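Local coordinates for protein formimidoylglutamase (Bacillus subtilis, PDB 3M1R) that catalyses the manganese-dependent hydrolysis of N-formimidoyl-L-glutamate to L-glutamate and formamide, the step of histidine degradation that yields glutamate, at residues 45-51 with 127-132; 54-60 with 291-295; 104-108 with 135-139; 156-161 with 169-174. All coordinates share one frame. Residues are numbered along the deposited sequence.

Interaction 1 of 4, residues 45-51 with 127-132; sequences VPLSKSS and GGDNSI. With CA (calcium ion), chain B.
This is a buried loop-to-loop contact beyond the C-terminal ends of two neighbouring parallel strands, 39-45 and 121-127, where the chain leaves the sheet. The CA atoms of Val-45 and Gly-127 lie 5.0 Å apart, those of Ser-48 and Asp-129 5.1 Å. Segment 45-51 runs through an inverse gamma turn centred on Pro-46 into a type I turn from Ser-48 to Ser-51. Opposite it, a cis peptide joins Gly-127 to Gly-128, whose phi is 87° and whose CA sits 3.0 Å from Val-45 O, leaving no room for a CB. Asp-129 N donates to Leu-47 O (2.7 Å). Asp-129, with chi1 near +60° (p), is the polar hub: its OD2 accepts from Ser-50 OG (2.6 Å) and Ser-51 OG (3.0 Å), while its OD1 takes Ser-131 N (2.9 Å), an Asx turn, and Ser-131 OG (2.7 Å). Such loops at the strand ends carry the metal site in the arginase fold; here Asn-130 is a ligand of a bound calcium ion, at a site shared with Asp-153, Asp-157 and Asp-245 and inferred to hold manganese in the working enzyme. Ile-132 CG2 packs on Val-45 CG1 (3.6 Å) and Leu-47 CD2 (4.0 Å).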
loop_
_atom_site.group_PDB
_atom_site.type_symbol
_atom_site.label_atom_id
_atom_site.label_comp_id
_atom_site.label_asym_id
_atom_site.label_seq_id
_atom_site.Cartn_x
_atom_site.Cartn_y
_atom_site.Cartn_z
ATOM N N VAL D 45 -1.727 -0.062 27.458
ATOM C CA VAL D 45 -2.023 -1.484 27.680
ATOM C C VAL D 45 -2.007 -2.192 26.323
ATOM O O VAL D 45 -3.055 -2.392 25.712
ATOM C CB VAL D 45 -3.407 -1.688 28.319
ATOM C CG1 VAL D 45 -3.671 -3.186 28.610
ATOM C CG2 VAL D 45 -3.555 -0.851 29.581
ATOM N N PRO D 46 -0.811 -2.544 25.836
ATOM C CA PRO D 46 -0.612 -3.076 24.487
ATOM C C PRO D 46 -0.958 -4.565 24.358
ATOM O O PRO D 46 -0.096 -5.340 23.948
ATOM C CB PRO D 46 0.894 -2.883 24.252
ATOM C CG PRO D 46 1.484 -2.475 25.591
ATOM C CD PRO D 46 0.430 -2.561 26.622
ATOM N N LEU D 47 -2.181 -4.951 24.705
ATOM C CA LEU D 47 -2.628 -6.336 24.563
ATOM C C LEU D 47 -3.520 -6.476 23.336
ATOM O O LEU D 47 -4.501 -5.746 23.184
ATOM C CB LEU D 47 -3.388 -6.786 25.815
ATOM C CG LEU D 47 -3.982 -8.200 25.875
ATOM C CD1 LEU D 47 -2.907 -9.244 26.088
ATOM C CD2 LEU D 47 -4.988 -8.302 26.987
ATOM N N SER D 48 -3.188 -7.417 22.461
ATOM C CA SER D 48 -4.028 -7.655 21.303
ATOM C C SER D 48 -4.092 -9.122 20.904
ATOM O O SER D 48 -4.747 -9.467 19.921
ATOM C CB SER D 48 -3.572 -6.796 20.111
ATOM O OG SER D 48 -2.215 -7.046 19.779
ATOM N N LYS D 49 -3.421 -9.989 21.652
ATOM C CA LYS D 49 -3.418 -11.409 21.296
ATOM C C LYS D 49 -4.689 -12.124 21.747
ATOM O O LYS D 49 -4.950 -13.257 21.340
ATOM C CB LYS D 49 -2.155 -12.114 21.805
ATOM C CG LYS D 49 -1.016 -12.067 20.793
ATOM C CD LYS D 49 0.316 -12.477 21.397
ATOM C CE LYS D 49 1.448 -12.222 20.416
ATOM N NZ LYS D 49 2.798 -12.394 21.026
ATOM N N SER D 50 -5.484 -11.447 22.570
ATOM C CA SER D 50 -6.772 -11.978 23.025
ATOM C C SER D 50 -7.841 -11.824 21.949
ATOM O O SER D 50 -8.887 -12.482 21.990
ATOM C CB SER D 50 -7.215 -11.275 24.308
ATOM O OG SER D 50 -6.880 -9.903 24.251
ATOM N N SER D 51 -7.556 -10.963 20.976
ATOM C CA SER D 51 -8.471 -10.723 19.867
ATOM C C SER D 51 -8.841 -12.000 19.115
ATOM O O SER D 51 -7.981 -12.811 18.757
ATOM C CB SER D 51 -7.895 -9.685 18.890
ATOM O OG SER D 51 -7.768 -8.409 19.492
ATOM N N GLY D 127 -5.615 1.352 24.977
ATOM C CA GLY D 127 -5.558 -0.034 24.532
ATOM C C GLY D 127 -4.726 -0.146 23.261
ATOM O O GLY D 127 -4.345 0.875 22.682
ATOM N N GLY D 128 -4.454 -1.370 22.812
ATOM C CA GLY D 128 -5.001 -2.568 23.420
ATOM C C GLY D 128 -6.363 -2.919 22.850
ATOM O O GLY D 128 -7.071 -2.061 22.344
ATOM N N ASP D 129 -6.735 -4.188 22.933
ATOM C CA ASP D 129 -7.994 -4.629 22.355
ATOM C C ASP D 129 -9.112 -4.586 23.392
ATOM O O ASP D 129 -8.886 -4.200 24.531
ATOM C CB ASP D 129 -7.851 -6.025 21.736
ATOM C CG ASP D 129 -7.617 -7.101 22.769
ATOM O OD1 ASP D 129 -8.001 -6.902 23.946
ATOM O OD2 ASP D 129 -7.040 -8.152 22.399
ATOM N N ASN D 130 -10.313 -4.997 23.003
ATOM C CA ASN D 130 -11.462 -4.813 23.873
ATOM C C ASN D 130 -11.389 -5.629 25.159
ATOM O O ASN D 130 -12.028 -5.287 26.157
ATOM C CB ASN D 130 -12.787 -5.056 23.131
ATOM C CG ASN D 130 -13.888 -4.088 23.581
ATOM O OD1 ASN D 130 -14.811 -3.785 22.822
ATOM N ND2 ASN D 130 -13.775 -3.581 24.827
ATOM N N SER D 131 -10.596 -6.696 25.145
ATOM C CA SER D 131 -10.572 -7.612 26.290
ATOM C C SER D 131 -10.048 -6.956 27.571
ATOM O O SER D 131 -10.313 -7.447 28.654
ATOM C CB SER D 131 -9.726 -8.841 25.972
ATOM O OG SER D 131 -8.352 -8.521 26.037
ATOM N N ILE D 132 -9.303 -5.849 27.448
ATOM C CA ILE D 132 -8.689 -5.220 28.623
ATOM C C ILE D 132 -9.720 -4.598 29.552
ATOM O O ILE D 132 -9.420 -4.326 30.709
ATOM C CB ILE D 132 -7.623 -4.134 28.255
ATOM C CG1 ILE D 132 -8.289 -2.826 27.815
ATOM C CG2 ILE D 132 -6.677 -4.648 27.167
ATOM C CD1 ILE D 132 -7.314 -1.640 27.693
HETATM CA CA CA B . -16.576 -4.388 21.348
#

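Interaction 2 of 4, residues 54-60 with 291-295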
loop_
_atom_site.group_PDB
_atom_site.type_symbol
_atom_site.label_atom_id
_atom_site.label_comp_id
_atom_site.label_asym_id
_atom_site.label_seq_id
_atom_site.Cartn_x
_atom_site.Cartn_y
_atom_site.Cartn_z
ATOM N N HIS D 54 -7.266 -11.402 13.894
ATOM C CA HIS D 54 -5.859 -11.030 13.919
ATOM C C HIS D 54 -5.761 -9.509 14.161
ATOM O O HIS D 54 -6.327 -8.721 13.388
ATOM C CB HIS D 54 -5.207 -11.401 12.590
ATOM C CG HIS D 54 -3.840 -10.829 12.415
ATOM N ND1 HIS D 54 -2.748 -11.291 13.118
ATOM C CD2 HIS D 54 -3.392 -9.814 11.640
ATOM C CE1 HIS D 54 -1.681 -10.588 12.777
ATOM N NE2 HIS D 54 -2.045 -9.684 11.885
ATOM N N SER D 55 -5.052 -9.099 15.218
ATOM C CA SER D 55 -5.040 -7.689 15.649
ATOM C C SER D 55 -3.652 -7.084 15.915
ATOM O O SER D 55 -2.822 -7.687 16.578
ATOM C CB SER D 55 -5.915 -7.512 16.903
ATOM O OG SER D 55 -6.022 -6.148 17.271
ATOM N N GLY D 56 -3.425 -5.874 15.406
ATOM C CA GLY D 56 -2.244 -5.096 15.738
ATOM C C GLY D 56 -2.519 -4.018 16.786
ATOM O O GLY D 56 -1.788 -3.016 16.887
ATOM N N ALA D 57 -3.565 -4.214 17.580
ATOM C CA ALA D 57 -3.924 -3.219 18.607
ATOM C C ALA D 57 -2.827 -3.033 19.649
ATOM O O ALA D 57 -2.795 -2.029 20.347
ATOM C CB ALA D 57 -5.227 -3.597 19.294
ATOM N N SER D 58 -1.924 -3.998 19.771
ATOM C CA SER D 58 -0.806 -3.801 20.685
ATOM C C SER D 58 0.070 -2.597 20.253
ATOM O O SER D 58 0.859 -2.104 21.038
ATOM C CB SER D 58 0.032 -5.085 20.808
ATOM O OG SER D 58 0.487 -5.469 19.529
ATOM N N PHE D 59 -0.069 -2.126 19.014
ATOM C CA PHE D 59 0.733 -0.983 18.551
ATOM C C PHE D 59 0.041 0.368 18.762
ATOM O O PHE D 59 0.660 1.425 18.617
ATOM C CB PHE D 59 1.065 -1.120 17.063
ATOM C CG PHE D 59 2.018 -2.220 16.756
ATOM C CD1 PHE D 59 1.567 -3.400 16.215
ATOM C CD2 PHE D 59 3.366 -2.077 17.015
ATOM C CE1 PHE D 59 2.442 -4.433 15.934
ATOM C CE2 PHE D 59 4.253 -3.101 16.734
ATOM C CZ PHE D 59 3.787 -4.284 16.191
ATOM N N ALA D 60 -1.250 0.326 19.072
ATOM C CA ALA D 60 -2.060 1.533 19.208
ATOM C C ALA D 60 -1.552 2.500 20.284
ATOM O O ALA D 60 -1.599 3.710 20.089
ATOM C CB ALA D 60 -3.508 1.162 19.478
ATOM N N VAL D 291 -8.375 0.283 18.411
ATOM C CA VAL D 291 -7.621 0.915 17.336
ATOM C C VAL D 291 -6.549 -0.039 16.801
ATOM O O VAL D 291 -5.747 -0.569 17.566
ATOM C CB VAL D 291 -6.978 2.219 17.809
ATOM C CG1 VAL D 291 -6.084 2.818 16.721
ATOM C CG2 VAL D 291 -8.066 3.197 18.226
ATOM N N ASP D 292 -6.520 -0.251 15.489
ATOM C CA ASP D 292 -5.493 -1.114 14.911
ATOM C C ASP D 292 -4.692 -0.366 13.832
ATOM O O ASP D 292 -5.098 -0.266 12.679
ATOM C CB ASP D 292 -6.114 -2.412 14.375
ATOM C CG ASP D 292 -5.058 -3.448 13.928
ATOM O OD1 ASP D 292 -3.872 -3.082 13.764
ATOM O OD2 ASP D 292 -5.433 -4.633 13.735
ATOM N N PRO D 293 -3.541 0.161 14.217
ATOM C CA PRO D 293 -2.693 0.917 13.297
ATOM C C PRO D 293 -2.327 0.142 12.029
ATOM O O PRO D 293 -2.137 0.793 11.004
ATOM C CB PRO D 293 -1.420 1.151 14.116
ATOM C CG PRO D 293 -1.829 0.973 15.532
ATOM C CD PRO D 293 -2.923 -0.009 15.545
ATOM N N THR D 294 -2.197 -1.192 12.085
ATOM C CA THR D 294 -1.803 -1.969 10.890
ATOM C C THR D 294 -2.950 -2.058 9.893
ATOM O O THR D 294 -2.763 -2.452 8.750
ATOM C CB THR D 294 -1.356 -3.415 11.234
ATOM O OG1 THR D 294 -2.476 -4.167 11.742
ATOM C CG2 THR D 294 -0.279 -3.396 12.268
ATOM N N LEU D 295 -4.149 -1.700 10.327
ATOM C CA LEU D 295 -5.299 -1.751 9.438
ATOM C C LEU D 295 -5.682 -0.327 8.986
ATOM O O LEU D 295 -6.608 -0.160 8.183
ATOM C CB LEU D 295 -6.481 -2.378 10.176
ATOM C CG LEU D 295 -6.881 -3.845 10.041
ATOM C CD1 LEU D 295 -5.860 -4.696 9.272
ATOM C CD2 LEU D 295 -7.174 -4.405 11.409
HETATM O O HOH W 1 -4.484 -6.717 12.134
#
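Pro-293 and Ala-60 form the apolar middle. Ala-60 CB lies 4.1 Å from Pro-293 CD and 4.0 Å from Val-291 CB, and Pro-293 CG reaches Phe-59 CB at 3.9 Å. The 3-10 turn 57-59 thus rests on the loop that follows strand 283-289; both loops leave the C-terminal strand ends that carry the metal site in the arginase fold. Ala-57 CA makes a CA-H...O contact with Val-291 O (3.4 Å), and a CB on Gly-56 would collide with Asp-292 OD1 and Thr-294 CG2. Ser-55 OG accepts from Ala-57 N (3.1 Å), an ST turn. At the polar edge Gly-56 N donates to Asp-292 OD2 (2.9 Å, 173°), and a water bridges that OD2 (2.8 Å) to His-54 O (3.0 Å). Asp-292 OD1 closes an Asx turn, accepting from Thr-294 N (3.0 Å) and Thr-294 OG1 (2.7 Å). The His-54 ring meets His-54 of a second subunit. One carboxylate therefore serves both its own turn, through OD1, and the partner loop, through OD2.

Interaction 3 of 4, residues 104-108 with 135-139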
loop_
_atom_site.group_PDB
_atom_site.type_symbol
_atom_site.label_atom_id
_atom_site.label_comp_id
_atom_site.label_asym_id
_atom_site.label_seq_id
_atom_site.Cartn_x
_atom_site.Cartn_y
_atom_site.Cartn_z
ATOM N N HIS D 104 -3.756 -10.303 31.727
ATOM C CA HIS D 104 -4.877 -9.696 32.425
ATOM C C HIS D 104 -4.579 -9.435 33.894
ATOM O O HIS D 104 -4.951 -8.381 34.421
ATOM C CB HIS D 104 -6.144 -10.528 32.262
ATOM C CG HIS D 104 -6.889 -10.224 31.004
ATOM N ND1 HIS D 104 -7.771 -9.169 30.899
ATOM C CD2 HIS D 104 -6.867 -10.821 29.790
ATOM C CE1 HIS D 104 -8.262 -9.134 29.674
ATOM N NE2 HIS D 104 -7.732 -10.128 28.982
ATOM N N HIS D 105 -3.902 -10.372 34.550
ATOM C CA HIS D 105 -3.511 -10.152 35.943
ATOM C C HIS D 105 -2.529 -8.987 36.077
ATOM O O HIS D 105 -2.638 -8.177 37.004
ATOM C CB HIS D 105 -2.938 -11.418 36.565
ATOM C CG HIS D 105 -3.970 -12.470 36.835
ATOM N ND1 HIS D 105 -4.003 -13.673 36.165
ATOM C CD2 HIS D 105 -5.021 -12.487 37.690
ATOM C CE1 HIS D 105 -5.020 -14.393 36.603
ATOM N NE2 HIS D 105 -5.654 -13.696 37.528
ATOM N N HIS D 106 -1.574 -8.894 35.154
ATOM C CA HIS D 106 -0.689 -7.739 35.129
ATOM C C HIS D 106 -1.528 -6.466 35.162
ATOM O O HIS D 106 -1.286 -5.561 35.967
ATOM C CB HIS D 106 0.163 -7.739 33.873
ATOM C CG HIS D 106 1.190 -8.818 33.837
ATOM N ND1 HIS D 106 1.402 -9.683 34.894
ATOM C CD2 HIS D 106 2.074 -9.176 32.879
ATOM C CE1 HIS D 106 2.361 -10.524 34.584
ATOM N NE2 HIS D 106 2.796 -10.244 33.365
ATOM N N ILE D 107 -2.530 -6.418 34.287
ATOM C CA ILE D 107 -3.368 -5.235 34.152
ATOM C C ILE D 107 -4.125 -4.934 35.431
ATOM O O ILE D 107 -4.098 -3.806 35.920
ATOM C CB ILE D 107 -4.365 -5.379 32.992
ATOM C CG1 ILE D 107 -3.603 -5.653 31.680
ATOM C CG2 ILE D 107 -5.242 -4.139 32.901
ATOM C CD1 ILE D 107 -4.485 -5.987 30.477
ATOM N N PHE D 108 -4.794 -5.940 35.987
ATOM C CA PHE D 108 -5.567 -5.707 37.186
ATOM C C PHE D 108 -4.691 -5.275 38.355
ATOM O O PHE D 108 -5.065 -4.392 39.113
ATOM C CB PHE D 108 -6.392 -6.923 37.594
ATOM C CG PHE D 108 -7.071 -6.745 38.922
ATOM C CD1 PHE D 108 -6.708 -7.512 40.016
ATOM C CD2 PHE D 108 -8.029 -5.763 39.088
ATOM C CE1 PHE D 108 -7.319 -7.332 41.247
ATOM C CE2 PHE D 108 -8.646 -5.570 40.316
ATOM C CZ PHE D 108 -8.290 -6.353 41.402
ATOM N N SER D 135 -10.222 -6.180 33.104
ATOM C CA SER D 135 -9.246 -5.884 34.154
ATOM C C SER D 135 -9.252 -4.410 34.616
ATOM O O SER D 135 -9.085 -4.125 35.799
ATOM C CB SER D 135 -7.837 -6.323 33.739
ATOM O OG SER D 135 -7.762 -7.732 33.563
ATOM N N THR D 136 -9.440 -3.477 33.692
ATOM C CA THR D 136 -9.369 -2.063 34.054
ATOM C C THR D 136 -10.544 -1.674 34.944
ATOM O O THR D 136 -10.355 -1.146 36.034
ATOM C CB THR D 136 -9.347 -1.172 32.814
ATOM O OG1 THR D 136 -10.355 -1.623 31.907
ATOM C CG2 THR D 136 -8.009 -1.268 32.142
ATOM N N ILE D 137 -11.754 -1.957 34.472
ATOM C CA ILE D 137 -12.977 -1.705 35.227
ATOM C C ILE D 137 -13.012 -2.398 36.586
ATOM O O ILE D 137 -13.378 -1.792 37.588
ATOM C CB ILE D 137 -14.211 -2.076 34.401
ATOM C CG1 ILE D 137 -14.317 -1.132 33.206
ATOM C CG2 ILE D 137 -15.451 -1.993 35.239
ATOM C CD1 ILE D 137 -15.403 -1.489 32.229
ATOM N N LYS D 138 -12.621 -3.663 36.634
ATOM C CA LYS D 138 -12.558 -4.365 37.910
ATOM C C LYS D 138 -11.672 -3.620 38.919
ATOM O O LYS D 138 -11.970 -3.593 40.106
ATOM C CB LYS D 138 -12.038 -5.778 37.691
ATOM C CG LYS D 138 -11.880 -6.646 38.935
ATOM C CD LYS D 138 -11.604 -8.093 38.491
ATOM C CE LYS D 138 -10.685 -8.842 39.445
ATOM N NZ LYS D 138 -9.995 -9.970 38.736
ATOM N N ALA D 139 -10.577 -3.034 38.443
ATOM C CA ALA D 139 -9.672 -2.291 39.311
ATOM C C ALA D 139 -10.356 -1.027 39.780
ATOM O O ALA D 139 -10.304 -0.688 40.955
ATOM C CB ALA D 139 -8.389 -1.954 38.585
#
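Ser-135 opens the contact from helix 133-141 and is the residue of its segment most covered by segment 104-108. Its OG shares a hydrogen bond with His-104 ND1 (3.0 Å, 153°), lying near the plane of the imidazole, and its CB packs 3.5 Å from Ile-107 CG2. The nearest CA pair of the two segments is Ser-135 with Phe-108, 4.8 Å. Thr-136 turns its CA-to-CB bond away, yet its CG2 still lies 4.1 Å from Ile-107 CG2; its hydroxyl is bonded to Glu-287. At Lys-138 the extended side chain runs across one face of the Phe-108 ring: CE stands 3.9 Å from the ring centroid, 7° off the normal, a CH-pi contact, and NZ lies 4.4 Å from it at 13°, a cation-pi contact. NZ also bonds Tyr-134 OH. Ala-139 finishes the walk at the ring edge, its CA 3.6 Å from Phe-108 CE2 and its CB 3.9 Å from Phe-108 CD2. The segment axes pass 8.8 Å apart at -31°: successive helices of the alpha/beta fold, joined through strand 121-127 and packed side by side against the parallel sheet. Lysine chain and charge together cover the aromatic face, while the His-104–Ser-135 bond satisfies polar atoms inside an otherwise largely apolar interface.

Interaction 4 of 4, residues 156-161 with 169-174. With CA (calcium ion), chain B.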
loop_
_atom_site.group_PDB
_atom_site.type_symbol
_atom_site.label_atom_id
_atom_site.label_comp_id
_atom_site.label_asym_id
_atom_site.label_seq_id
_atom_site.Cartn_x
_atom_site.Cartn_y
_atom_site.Cartn_z
ATOM N N HIS D 156 -22.372 -5.599 21.892
ATOM C CA HIS D 156 -22.689 -5.801 23.307
ATOM C C HIS D 156 -21.464 -6.230 24.101
ATOM O O HIS D 156 -21.289 -5.821 25.254
ATOM C CB HIS D 156 -23.798 -6.846 23.478
ATOM C CG HIS D 156 -25.135 -6.397 22.969
ATOM N ND1 HIS D 156 -25.813 -5.324 23.504
ATOM C CD2 HIS D 156 -25.922 -6.883 21.979
ATOM C CE1 HIS D 156 -26.955 -5.159 22.860
ATOM N NE2 HIS D 156 -27.047 -6.096 21.929
ATOM N N ASP D 157 -20.615 -7.040 23.472
ATOM C CA ASP D 157 -19.425 -7.600 24.115
ATOM C C ASP D 157 -19.727 -8.439 25.332
ATOM O O ASP D 157 -19.035 -8.333 26.345
ATOM C CB ASP D 157 -18.437 -6.518 24.521
ATOM C CG ASP D 157 -17.549 -6.096 23.388
ATOM O OD1 ASP D 157 -17.750 -6.588 22.251
ATOM O OD2 ASP D 157 -16.636 -5.279 23.637
ATOM N N VAL D 158 -20.751 -9.273 25.221
ATOM C CA VAL D 158 -21.085 -10.212 26.267
ATOM C C VAL D 158 -20.913 -11.660 25.786
ATOM O O VAL D 158 -21.687 -12.546 26.175
ATOM C CB VAL D 158 -22.528 -9.981 26.756
ATOM C CG1 VAL D 158 -22.624 -8.653 27.541
ATOM C CG2 VAL D 158 -23.497 -10.004 25.579
ATOM N N ARG D 159 -19.899 -11.896 24.951
ATOM C CA ARG D 159 -19.659 -13.223 24.372
ATOM C C ARG D 159 -19.388 -14.294 25.424
ATOM O O ARG D 159 -18.791 -14.008 26.462
ATOM C CB ARG D 159 -18.482 -13.190 23.385
ATOM C CG ARG D 159 -18.864 -12.916 21.940
ATOM C CD ARG D 159 -17.639 -12.977 21.033
ATOM N NE ARG D 159 -17.946 -12.589 19.658
ATOM C CZ ARG D 159 -18.141 -13.445 18.657
ATOM N NH1 ARG D 159 -18.415 -12.993 17.440
ATOM N NH2 ARG D 159 -18.058 -14.752 18.867
ATOM N N ASN D 160 -19.811 -15.531 25.149
ATOM C CA ASN D 160 -19.530 -16.637 26.065
ATOM C C ASN D 160 -18.023 -16.865 26.161
ATOM O O ASN D 160 -17.295 -16.633 25.195
ATOM C CB ASN D 160 -20.265 -17.920 25.647
ATOM C CG ASN D 160 -19.658 -18.573 24.406
ATOM O OD1 ASN D 160 -18.577 -19.169 24.464
ATOM N ND2 ASN D 160 -20.358 -18.470 23.280
ATOM N N THR D 161 -17.561 -17.329 27.319
ATOM C CA THR D 161 -16.124 -17.350 27.621
ATOM C C THR D 161 -15.354 -18.647 27.267
ATOM O O THR D 161 -14.122 -18.639 27.193
ATOM C CB THR D 161 -15.873 -16.979 29.116
ATOM O OG1 THR D 161 -14.486 -16.671 29.327
ATOM C CG2 THR D 161 -16.309 -18.116 30.038
ATOM N N GLY D 169 -14.409 -10.354 22.816
ATOM C CA GLY D 169 -15.803 -10.020 23.015
ATOM C C GLY D 169 -16.395 -10.380 24.360
ATOM O O GLY D 169 -17.613 -10.291 24.532
ATOM N N THR D 170 -15.562 -10.767 25.322
ATOM C CA THR D 170 -16.108 -11.293 26.579
ATOM C C THR D 170 -16.099 -10.348 27.794
ATOM O O THR D 170 -16.641 -10.711 28.839
ATOM C CB THR D 170 -15.396 -12.591 27.009
ATOM O OG1 THR D 170 -14.057 -12.288 27.424
ATOM C CG2 THR D 170 -15.358 -13.591 25.864
ATOM N N PRO D 171 -15.504 -9.148 27.668
ATOM C CA PRO D 171 -15.224 -8.408 28.906
ATOM C C PRO D 171 -16.474 -8.200 29.746
ATOM O O PRO D 171 -16.440 -8.387 30.962
ATOM C CB PRO D 171 -14.746 -7.040 28.415
ATOM C CG PRO D 171 -14.578 -7.152 26.958
ATOM C CD PRO D 171 -15.416 -8.279 26.481
ATOM N N PHE D 172 -17.569 -7.812 29.104
ATOM C CA PHE D 172 -18.749 -7.420 29.864
ATOM C C PHE D 172 -19.572 -8.585 30.408
ATOM O O PHE D 172 -20.266 -8.434 31.418
ATOM C CB PHE D 172 -19.601 -6.420 29.090
ATOM C CG PHE D 172 -18.961 -5.090 28.976
ATOM C CD1 PHE D 172 -18.247 -4.747 27.840
ATOM C CD2 PHE D 172 -19.015 -4.195 30.032
ATOM C CE1 PHE D 172 -17.633 -3.523 27.762
ATOM C CE2 PHE D 172 -18.403 -2.977 29.949
ATOM C CZ PHE D 172 -17.710 -2.640 28.826
ATOM N N ARG D 173 -19.478 -9.742 29.766
ATOM C CA ARG D 173 -20.069 -10.948 30.341
ATOM C C ARG D 173 -19.322 -11.303 31.625
ATOM O O ARG D 173 -19.928 -11.657 32.635
ATOM C CB ARG D 173 -20.024 -12.119 29.353
ATOM C CG ARG D 173 -20.921 -13.300 29.748
ATOM C CD ARG D 173 -21.005 -14.344 28.634
ATOM N NE ARG D 173 -22.115 -15.263 28.857
ATOM C CZ ARG D 173 -23.215 -15.304 28.112
ATOM N NH1 ARG D 173 -24.174 -16.177 28.394
ATOM N NH2 ARG D 173 -23.352 -14.482 27.081
ATOM N N ARG D 174 -17.998 -11.203 31.578
ATOM C CA ARG D 174 -17.183 -11.472 32.746
ATOM C C ARG D 174 -17.534 -10.495 33.860
ATOM O O ARG D 174 -17.714 -10.902 35.003
ATOM C CB ARG D 174 -15.696 -11.397 32.408
ATOM C CG ARG D 174 -15.102 -12.733 31.984
ATOM C CD ARG D 174 -13.598 -12.642 31.762
ATOM N NE ARG D 174 -12.964 -13.952 31.882
ATOM C CZ ARG D 174 -12.572 -14.486 33.036
ATOM N NH1 ARG D 174 -12.747 -13.821 34.173
ATOM N NH2 ARG D 174 -12.004 -15.685 33.054
HETATM CA CA CA B . -16.576 -4.388 21.348
#
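Asp-157 sets the geometry here. Its backbone takes a left-handed conformation (phi/psi 59/43°) and its side chain the m rotamer with chi2 near 4°, so both carboxylate oxygens, OD1 at 2.6 Å and OD2 at 2.5 Å, bind one calcium ion, while Asp-157 O accepts from Phe-172 N (3.2 Å) in the first turn of helix 171-178. Phe-172, also m, brings its ring edge to Asp-157 CB, with CD1 3.8 Å away. Arg-173 is extended, t through chi1 to chi3, which carries NH2 to Val-158 O (2.7 Å, 164°); its guanidinium also makes a cation-pi contact with Tyr-203. The side chain of Arg-159 leads off to a salt bridge with Asp-19 of a third subunit; its backbone N donates to Gly-169 O (2.8 Å). A CB on Gly-169 would strike Arg-159 CD. Together with Asn-130, Asp-153 and Asp-245, this loop beyond strand 147-152 supplies part of the binuclear metal centre characteristic of the arginase family.

How the interactions relate
From the N terminus, strand 39-45 leads into 45-51 and 54-60, whose partners come later in the chain. Helix 100-117 follows, and interaction 1 closes when 127-132 arrives after strand 121-127. Interaction 3 closes soon afterwards with 135-139; its segments alternate with those of interaction 1, so the two cross, and they touch where His-104 CE1 lies 2.8 Å from Ser-131 O. Interaction 4 is a short local loop in series after both, meeting interaction 1 at the calcium ion through Asn-130 and Asp-157. Interaction 2, closed last by 291-295, crosses interaction 1 and encloses interactions 3 and 4, joining the loops beyond strands 39-45 and 283-289.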